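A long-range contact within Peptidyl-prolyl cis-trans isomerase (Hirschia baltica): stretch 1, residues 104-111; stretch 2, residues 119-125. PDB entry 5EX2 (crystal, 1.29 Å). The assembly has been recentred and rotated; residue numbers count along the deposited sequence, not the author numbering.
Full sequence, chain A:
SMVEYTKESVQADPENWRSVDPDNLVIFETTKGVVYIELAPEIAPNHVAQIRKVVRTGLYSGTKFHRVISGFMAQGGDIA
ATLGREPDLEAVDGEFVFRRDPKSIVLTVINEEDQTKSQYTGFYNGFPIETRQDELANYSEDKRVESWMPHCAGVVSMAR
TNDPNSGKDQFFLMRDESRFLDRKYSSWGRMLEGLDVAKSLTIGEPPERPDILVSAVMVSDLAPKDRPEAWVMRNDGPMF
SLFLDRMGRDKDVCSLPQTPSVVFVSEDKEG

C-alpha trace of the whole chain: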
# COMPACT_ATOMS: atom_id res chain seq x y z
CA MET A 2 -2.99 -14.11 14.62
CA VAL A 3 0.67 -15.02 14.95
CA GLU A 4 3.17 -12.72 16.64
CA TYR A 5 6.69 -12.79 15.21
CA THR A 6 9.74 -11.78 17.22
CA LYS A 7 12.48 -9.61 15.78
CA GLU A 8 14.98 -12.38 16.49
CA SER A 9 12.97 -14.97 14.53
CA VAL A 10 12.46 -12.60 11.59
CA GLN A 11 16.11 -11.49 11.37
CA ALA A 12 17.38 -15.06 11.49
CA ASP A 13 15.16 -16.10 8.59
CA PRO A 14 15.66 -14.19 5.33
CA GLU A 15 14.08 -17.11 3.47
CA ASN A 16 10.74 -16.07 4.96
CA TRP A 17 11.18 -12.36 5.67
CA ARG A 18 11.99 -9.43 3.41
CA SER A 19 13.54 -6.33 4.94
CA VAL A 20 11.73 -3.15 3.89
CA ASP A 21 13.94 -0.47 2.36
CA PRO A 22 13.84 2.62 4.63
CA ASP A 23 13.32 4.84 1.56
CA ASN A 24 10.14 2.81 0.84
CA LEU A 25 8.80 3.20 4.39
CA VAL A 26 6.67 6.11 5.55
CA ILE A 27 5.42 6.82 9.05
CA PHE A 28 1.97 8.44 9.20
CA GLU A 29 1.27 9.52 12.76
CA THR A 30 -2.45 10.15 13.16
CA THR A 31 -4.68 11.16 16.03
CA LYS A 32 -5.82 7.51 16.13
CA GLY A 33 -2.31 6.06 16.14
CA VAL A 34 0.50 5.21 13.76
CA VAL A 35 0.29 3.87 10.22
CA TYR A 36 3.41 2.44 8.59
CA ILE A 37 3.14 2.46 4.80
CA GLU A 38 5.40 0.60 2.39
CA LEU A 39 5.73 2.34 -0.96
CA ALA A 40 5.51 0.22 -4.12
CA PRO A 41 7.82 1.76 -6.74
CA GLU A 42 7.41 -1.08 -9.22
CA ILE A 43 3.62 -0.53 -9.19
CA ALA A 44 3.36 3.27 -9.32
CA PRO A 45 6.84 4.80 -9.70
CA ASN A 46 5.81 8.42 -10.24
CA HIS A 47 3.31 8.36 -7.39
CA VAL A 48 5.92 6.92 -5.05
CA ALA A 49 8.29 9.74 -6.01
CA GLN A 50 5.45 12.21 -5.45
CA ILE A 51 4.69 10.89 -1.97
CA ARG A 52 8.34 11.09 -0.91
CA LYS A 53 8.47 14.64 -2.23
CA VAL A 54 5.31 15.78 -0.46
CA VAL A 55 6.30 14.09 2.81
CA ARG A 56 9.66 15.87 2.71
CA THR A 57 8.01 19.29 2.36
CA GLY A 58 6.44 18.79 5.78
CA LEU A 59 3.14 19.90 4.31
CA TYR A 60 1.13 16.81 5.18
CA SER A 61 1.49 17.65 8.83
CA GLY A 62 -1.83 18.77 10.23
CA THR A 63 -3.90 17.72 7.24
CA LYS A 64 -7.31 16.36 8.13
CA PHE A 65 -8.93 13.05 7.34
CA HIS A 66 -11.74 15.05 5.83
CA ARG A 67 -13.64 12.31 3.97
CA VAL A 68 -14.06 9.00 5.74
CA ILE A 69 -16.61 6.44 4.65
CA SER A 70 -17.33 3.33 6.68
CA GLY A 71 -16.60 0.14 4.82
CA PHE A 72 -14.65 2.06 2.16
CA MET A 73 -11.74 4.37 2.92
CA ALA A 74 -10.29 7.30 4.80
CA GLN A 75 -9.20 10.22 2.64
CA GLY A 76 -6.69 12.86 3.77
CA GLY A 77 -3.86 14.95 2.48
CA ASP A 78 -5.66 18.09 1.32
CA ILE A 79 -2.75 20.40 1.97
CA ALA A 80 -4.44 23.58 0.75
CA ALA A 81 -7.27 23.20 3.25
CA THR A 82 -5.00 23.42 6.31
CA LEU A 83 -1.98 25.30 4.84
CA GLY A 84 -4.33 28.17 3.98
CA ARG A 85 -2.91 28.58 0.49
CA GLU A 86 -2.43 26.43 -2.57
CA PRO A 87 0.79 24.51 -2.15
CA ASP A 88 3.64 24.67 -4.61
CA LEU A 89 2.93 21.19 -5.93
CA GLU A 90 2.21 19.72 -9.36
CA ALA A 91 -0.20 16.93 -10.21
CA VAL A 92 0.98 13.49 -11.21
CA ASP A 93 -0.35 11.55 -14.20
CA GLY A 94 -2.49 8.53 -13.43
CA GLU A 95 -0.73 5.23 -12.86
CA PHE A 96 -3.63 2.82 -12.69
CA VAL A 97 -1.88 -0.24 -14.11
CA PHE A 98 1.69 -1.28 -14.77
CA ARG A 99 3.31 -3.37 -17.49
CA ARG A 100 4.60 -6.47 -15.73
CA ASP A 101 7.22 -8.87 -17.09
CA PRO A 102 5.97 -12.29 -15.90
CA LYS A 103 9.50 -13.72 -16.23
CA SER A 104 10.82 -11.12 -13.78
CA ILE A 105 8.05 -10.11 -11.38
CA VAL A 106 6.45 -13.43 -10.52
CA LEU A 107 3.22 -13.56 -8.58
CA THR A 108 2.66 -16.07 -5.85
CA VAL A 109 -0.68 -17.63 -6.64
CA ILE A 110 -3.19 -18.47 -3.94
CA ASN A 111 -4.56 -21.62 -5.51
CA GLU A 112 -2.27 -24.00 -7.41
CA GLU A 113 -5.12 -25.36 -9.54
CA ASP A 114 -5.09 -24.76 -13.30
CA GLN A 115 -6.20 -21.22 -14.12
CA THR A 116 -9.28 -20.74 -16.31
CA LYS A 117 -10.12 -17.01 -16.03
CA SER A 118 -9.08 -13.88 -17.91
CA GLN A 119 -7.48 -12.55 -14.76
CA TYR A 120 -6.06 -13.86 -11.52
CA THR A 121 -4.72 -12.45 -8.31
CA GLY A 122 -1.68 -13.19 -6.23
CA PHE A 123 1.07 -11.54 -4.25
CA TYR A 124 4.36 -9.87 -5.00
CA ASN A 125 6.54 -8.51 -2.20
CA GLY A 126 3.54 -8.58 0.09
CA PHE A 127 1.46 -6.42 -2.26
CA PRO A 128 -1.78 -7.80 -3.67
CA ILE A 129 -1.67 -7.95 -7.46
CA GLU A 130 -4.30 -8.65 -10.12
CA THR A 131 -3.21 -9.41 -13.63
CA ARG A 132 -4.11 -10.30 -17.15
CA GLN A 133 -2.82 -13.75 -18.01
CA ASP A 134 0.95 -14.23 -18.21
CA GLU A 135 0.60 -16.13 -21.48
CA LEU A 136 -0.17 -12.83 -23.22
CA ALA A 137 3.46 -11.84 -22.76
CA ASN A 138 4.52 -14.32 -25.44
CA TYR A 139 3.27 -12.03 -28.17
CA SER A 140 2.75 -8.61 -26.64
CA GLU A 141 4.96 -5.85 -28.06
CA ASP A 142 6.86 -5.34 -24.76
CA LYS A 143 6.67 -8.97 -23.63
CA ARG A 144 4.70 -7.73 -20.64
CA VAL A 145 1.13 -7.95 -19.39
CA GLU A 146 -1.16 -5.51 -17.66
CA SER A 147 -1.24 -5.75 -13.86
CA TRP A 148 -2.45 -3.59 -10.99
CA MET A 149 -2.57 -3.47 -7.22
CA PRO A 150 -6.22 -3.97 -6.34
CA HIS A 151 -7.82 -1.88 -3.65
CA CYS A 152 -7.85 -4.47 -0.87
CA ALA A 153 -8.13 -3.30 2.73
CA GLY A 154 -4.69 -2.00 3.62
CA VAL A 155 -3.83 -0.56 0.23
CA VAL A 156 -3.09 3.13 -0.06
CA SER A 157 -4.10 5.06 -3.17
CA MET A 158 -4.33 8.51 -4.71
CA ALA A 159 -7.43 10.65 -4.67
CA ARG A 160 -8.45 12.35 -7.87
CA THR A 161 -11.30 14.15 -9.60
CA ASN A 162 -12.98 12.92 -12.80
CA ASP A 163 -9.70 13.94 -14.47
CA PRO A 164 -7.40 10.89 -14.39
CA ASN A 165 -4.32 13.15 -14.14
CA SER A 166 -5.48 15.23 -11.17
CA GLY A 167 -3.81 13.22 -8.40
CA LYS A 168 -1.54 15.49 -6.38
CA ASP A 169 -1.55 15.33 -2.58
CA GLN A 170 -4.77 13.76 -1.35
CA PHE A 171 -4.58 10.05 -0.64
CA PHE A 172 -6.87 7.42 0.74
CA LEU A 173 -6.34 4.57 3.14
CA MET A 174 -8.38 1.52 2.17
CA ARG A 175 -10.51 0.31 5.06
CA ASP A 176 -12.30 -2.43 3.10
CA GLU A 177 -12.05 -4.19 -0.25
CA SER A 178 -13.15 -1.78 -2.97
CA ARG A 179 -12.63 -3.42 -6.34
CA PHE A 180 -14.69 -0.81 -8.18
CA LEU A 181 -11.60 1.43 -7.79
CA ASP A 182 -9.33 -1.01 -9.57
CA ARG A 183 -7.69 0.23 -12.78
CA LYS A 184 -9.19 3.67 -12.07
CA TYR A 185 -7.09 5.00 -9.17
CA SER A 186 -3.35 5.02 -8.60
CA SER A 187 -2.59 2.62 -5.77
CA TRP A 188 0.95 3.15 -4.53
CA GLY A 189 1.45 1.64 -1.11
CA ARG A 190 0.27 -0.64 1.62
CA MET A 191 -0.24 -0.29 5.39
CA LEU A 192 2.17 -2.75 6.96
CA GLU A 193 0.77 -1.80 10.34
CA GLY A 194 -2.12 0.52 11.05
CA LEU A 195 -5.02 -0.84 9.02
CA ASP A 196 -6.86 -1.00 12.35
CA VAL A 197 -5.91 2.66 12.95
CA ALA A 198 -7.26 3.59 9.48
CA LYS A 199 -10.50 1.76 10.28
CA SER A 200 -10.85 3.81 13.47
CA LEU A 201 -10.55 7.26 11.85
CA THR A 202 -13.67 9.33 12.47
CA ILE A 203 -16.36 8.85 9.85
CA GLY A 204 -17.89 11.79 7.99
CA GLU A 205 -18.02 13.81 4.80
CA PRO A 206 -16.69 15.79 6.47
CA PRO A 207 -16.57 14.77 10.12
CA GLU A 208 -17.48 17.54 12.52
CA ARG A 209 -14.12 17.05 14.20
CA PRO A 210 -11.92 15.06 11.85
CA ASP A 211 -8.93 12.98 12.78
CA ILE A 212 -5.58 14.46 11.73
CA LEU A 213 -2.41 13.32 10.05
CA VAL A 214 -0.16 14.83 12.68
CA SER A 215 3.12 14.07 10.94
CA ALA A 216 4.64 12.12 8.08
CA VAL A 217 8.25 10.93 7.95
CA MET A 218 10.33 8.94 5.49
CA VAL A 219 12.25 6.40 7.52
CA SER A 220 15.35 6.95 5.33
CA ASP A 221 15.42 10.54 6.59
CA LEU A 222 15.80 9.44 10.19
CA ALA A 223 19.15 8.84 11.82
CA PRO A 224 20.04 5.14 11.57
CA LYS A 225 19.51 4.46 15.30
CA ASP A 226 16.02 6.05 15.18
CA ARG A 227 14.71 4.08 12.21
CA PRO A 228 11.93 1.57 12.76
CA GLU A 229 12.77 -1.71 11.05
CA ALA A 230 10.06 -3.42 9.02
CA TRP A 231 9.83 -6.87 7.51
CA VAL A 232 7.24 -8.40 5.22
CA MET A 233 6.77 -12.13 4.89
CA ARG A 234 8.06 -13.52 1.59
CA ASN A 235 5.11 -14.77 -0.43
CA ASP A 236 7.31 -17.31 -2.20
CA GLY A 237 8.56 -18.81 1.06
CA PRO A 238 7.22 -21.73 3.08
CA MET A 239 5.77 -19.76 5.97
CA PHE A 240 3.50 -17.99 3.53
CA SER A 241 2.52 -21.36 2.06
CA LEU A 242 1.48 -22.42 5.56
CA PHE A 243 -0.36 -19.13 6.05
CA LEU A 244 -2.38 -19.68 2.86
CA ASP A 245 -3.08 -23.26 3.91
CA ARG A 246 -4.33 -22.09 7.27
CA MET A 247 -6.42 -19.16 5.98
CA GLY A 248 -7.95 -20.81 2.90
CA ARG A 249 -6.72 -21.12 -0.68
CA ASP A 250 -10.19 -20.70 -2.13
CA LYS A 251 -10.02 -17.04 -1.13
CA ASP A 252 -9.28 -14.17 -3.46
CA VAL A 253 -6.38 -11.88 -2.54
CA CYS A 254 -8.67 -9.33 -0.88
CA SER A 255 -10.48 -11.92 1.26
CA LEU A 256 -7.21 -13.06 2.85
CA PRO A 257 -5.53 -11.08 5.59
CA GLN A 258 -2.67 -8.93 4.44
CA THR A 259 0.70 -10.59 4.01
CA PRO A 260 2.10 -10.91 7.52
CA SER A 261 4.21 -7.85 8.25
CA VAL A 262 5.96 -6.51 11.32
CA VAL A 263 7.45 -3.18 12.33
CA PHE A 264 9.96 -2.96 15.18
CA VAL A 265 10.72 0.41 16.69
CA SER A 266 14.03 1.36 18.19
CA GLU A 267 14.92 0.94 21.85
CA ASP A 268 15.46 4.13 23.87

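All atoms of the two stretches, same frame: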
# COMPACT_ATOMS: atom_id res chain seq x y z
N SER A 104 10.03 -11.88 -14.73
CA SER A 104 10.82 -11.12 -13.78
C SER A 104 10.09 -10.90 -12.47
O SER A 104 10.58 -11.30 -11.40
CB SER A 104 11.19 -9.78 -14.42
OG SER A 104 11.92 -8.96 -13.55
N ILE A 105 8.89 -10.32 -12.55
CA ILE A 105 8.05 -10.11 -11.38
C ILE A 105 7.01 -11.21 -11.38
O ILE A 105 6.04 -11.18 -12.13
CB ILE A 105 7.40 -8.72 -11.40
CG1 ILE A 105 8.49 -7.66 -11.20
CG2 ILE A 105 6.35 -8.58 -10.30
CD1 ILE A 105 7.98 -6.22 -11.22
N VAL A 106 7.26 -12.22 -10.56
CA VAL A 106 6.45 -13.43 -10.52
C VAL A 106 5.50 -13.36 -9.34
O VAL A 106 5.90 -13.11 -8.21
CB VAL A 106 7.33 -14.68 -10.39
CG1 VAL A 106 6.49 -15.95 -10.32
CG2 VAL A 106 8.31 -14.75 -11.56
N LEU A 107 4.23 -13.55 -9.62
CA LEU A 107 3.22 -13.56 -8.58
C LEU A 107 3.14 -14.90 -7.92
O LEU A 107 3.21 -15.94 -8.57
CB LEU A 107 1.86 -13.21 -9.14
CG LEU A 107 1.79 -11.94 -9.98
CD1 LEU A 107 0.34 -11.63 -10.31
CD2 LEU A 107 2.41 -10.79 -9.26
N THR A 108 3.00 -14.88 -6.61
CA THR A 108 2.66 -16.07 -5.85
C THR A 108 1.16 -16.22 -5.93
O THR A 108 0.41 -15.35 -5.48
CB THR A 108 3.11 -15.96 -4.39
OG1 THR A 108 4.54 -15.89 -4.34
CG2 THR A 108 2.61 -17.13 -3.55
N VAL A 109 0.74 -17.33 -6.52
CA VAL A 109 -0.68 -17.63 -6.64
C VAL A 109 -1.21 -18.14 -5.32
O VAL A 109 -0.47 -18.66 -4.48
CB VAL A 109 -0.92 -18.67 -7.75
CG1 VAL A 109 -0.36 -18.15 -9.06
CG2 VAL A 109 -0.28 -20.02 -7.38
N ILE A 110 -2.52 -18.03 -5.15
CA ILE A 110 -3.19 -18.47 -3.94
C ILE A 110 -3.63 -19.92 -4.07
O ILE A 110 -3.47 -20.72 -3.14
CB ILE A 110 -4.39 -17.56 -3.65
CG1 ILE A 110 -3.90 -16.14 -3.36
CG2 ILE A 110 -5.19 -18.09 -2.48
CD1 ILE A 110 -4.94 -15.08 -3.55
N ASN A 111 -4.18 -20.25 -5.23
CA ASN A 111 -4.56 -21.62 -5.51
C ASN A 111 -3.67 -22.16 -6.62
O ASN A 111 -3.40 -21.46 -7.60
CB ASN A 111 -6.03 -21.70 -5.90
CG ASN A 111 -6.60 -23.09 -5.71
OD1 ASN A 111 -6.22 -24.02 -6.42
ND2 ASN A 111 -7.50 -23.24 -4.75
N GLN A 119 -8.34 -13.21 -15.73
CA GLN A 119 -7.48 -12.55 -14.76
C GLN A 119 -7.27 -13.45 -13.57
O GLN A 119 -8.04 -14.37 -13.34
CB GLN A 119 -8.10 -11.22 -14.32
CG GLN A 119 -8.11 -10.20 -15.43
CD GLN A 119 -8.96 -8.97 -15.18
OE1 GLN A 119 -9.17 -8.19 -16.10
NE2 GLN A 119 -9.42 -8.77 -13.94
N TYR A 120 -6.22 -13.19 -12.80
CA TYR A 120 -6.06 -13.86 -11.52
C TYR A 120 -5.38 -12.89 -10.60
O TYR A 120 -4.87 -11.86 -11.04
CB TYR A 120 -5.28 -15.18 -11.65
CG TYR A 120 -3.82 -15.02 -11.98
CD1 TYR A 120 -3.38 -14.92 -13.29
CD2 TYR A 120 -2.87 -15.01 -10.97
CE1 TYR A 120 -2.02 -14.79 -13.58
CE2 TYR A 120 -1.52 -14.87 -11.23
CZ TYR A 120 -1.09 -14.75 -12.53
OH TYR A 120 0.26 -14.62 -12.80
N THR A 121 -5.37 -13.24 -9.32
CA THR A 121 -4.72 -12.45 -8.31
C THR A 121 -3.66 -13.27 -7.60
O THR A 121 -3.66 -14.51 -7.58
CB THR A 121 -5.70 -11.93 -7.25
OG1 THR A 121 -6.21 -13.02 -6.49
CG2 THR A 121 -6.85 -11.13 -7.87
N GLY A 122 -2.74 -12.56 -6.99
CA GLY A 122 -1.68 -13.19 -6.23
C GLY A 122 -0.93 -12.11 -5.51
O GLY A 122 -1.44 -10.99 -5.34
N PHE A 123 0.26 -12.45 -5.06
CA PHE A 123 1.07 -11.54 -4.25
C PHE A 123 2.45 -11.36 -4.84
O PHE A 123 3.05 -12.31 -5.35
CB PHE A 123 1.21 -12.05 -2.83
CG PHE A 123 -0.09 -12.17 -2.06
CD1 PHE A 123 -0.60 -11.10 -1.35
CD2 PHE A 123 -0.77 -13.37 -2.04
CE1 PHE A 123 -1.78 -11.23 -0.63
CE2 PHE A 123 -1.96 -13.51 -1.31
CZ PHE A 123 -2.45 -12.43 -0.61
N TYR A 124 2.97 -10.15 -4.69
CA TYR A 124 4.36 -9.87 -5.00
C TYR A 124 4.88 -8.93 -3.94
O TYR A 124 4.34 -7.84 -3.76
CB TYR A 124 4.52 -9.24 -6.38
CG TYR A 124 5.92 -8.73 -6.63
CD1 TYR A 124 6.97 -9.60 -6.87
CD2 TYR A 124 6.20 -7.38 -6.60
CE1 TYR A 124 8.25 -9.13 -7.09
CE2 TYR A 124 7.47 -6.90 -6.82
CZ TYR A 124 8.49 -7.77 -7.06
OH TYR A 124 9.77 -7.29 -7.27
N ASN A 125 5.93 -9.35 -3.24
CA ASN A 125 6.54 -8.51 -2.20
C ASN A 125 5.52 -8.04 -1.18
O ASN A 125 5.64 -6.94 -0.63
CB ASN A 125 7.24 -7.32 -2.85
CG ASN A 125 8.66 -7.64 -3.21
OD1 ASN A 125 9.09 -8.79 -3.16
ND2 ASN A 125 9.42 -6.61 -3.58
O HOH W 1 6.09 -13.87 -5.54
O HOH W 2 3.09 -14.61 -12.12
O HOH W 3 2.21 -16.50 -11.32
O HOH W 4 -4.17 -17.16 -7.37

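Contact between residues 104-111 and 119-125 of the isomerase, which buries 543 Å² counted over both sides. Backbone pairing: two hydrogen bonds join Thr108 to Phe123 as an antiparallel pair. Thr108 N donates to Phe123 O at 2.9 Å, nearly straight at 168°, and Phe123 N returns the bond to Thr108 O, also at 2.9 Å but more bent at 152°. The pairing is short, and the touching segments run 120° apart from end to end, well short of a straight antiparallel ladder. Phe123 O also receives a CA-H...O contact from Leu107 CA at 3.5 Å. At Gly122 the chains come so close that its CA lies 3.1 Å from Thr108 O; an ideal CB on Gly122 would clash with Thr108 O, at 2.4 Å, and sit tightly against Leu107 CB, at 3.4 Å. The absence of a side chain therefore suits this buried position.

Apolar packing: Ile105 lays its CG2 methyl over one face of the Tyr124 ring, 3.6 Å from the ring centroid and 9° off the ring normal, a CH-pi contact. The buried Leu107 uses its two methyls separately, being long enough to reach two different tyrosines: CD2 lies 3.9 Å from Tyr124 CB, while CD1 reaches Tyr120 CE2 at 3.8 Å. Val109 CG1 adds a looser contact with Tyr120 CE2 at 4.1 Å, so the Tyr120 ring meets two aliphatic side chains obliquely. The CB of Ile110 points sideways, but the end of its side chain comes nearer, placing CG1 3.9 Å from Phe123 CE2 and CD1 3.8 Å from Thr121 OG1.

Water bridges: four waters add indirect links. Water 1 donates to Val106 O at 2.8 Å and weakly to Phe123 O at 3.4 Å, and also bonds Thr108 OG1 at 2.8 Å. While the Tyr120 ring makes apolar contacts, its polar hydroxyl accepts from two waters: water 2 accepts from Leu107 N and donates to Tyr120 OH, both at 2.9 Å, while water 3 donates to Leu107 O at 3.0 Å and Tyr120 OH at 3.1 Å. Beyond the direct pairing, water 4 accepts from Ile110 N at 2.9 Å and donates to Thr121 O at 2.7 Å, linking the backbones where they no longer bond directly.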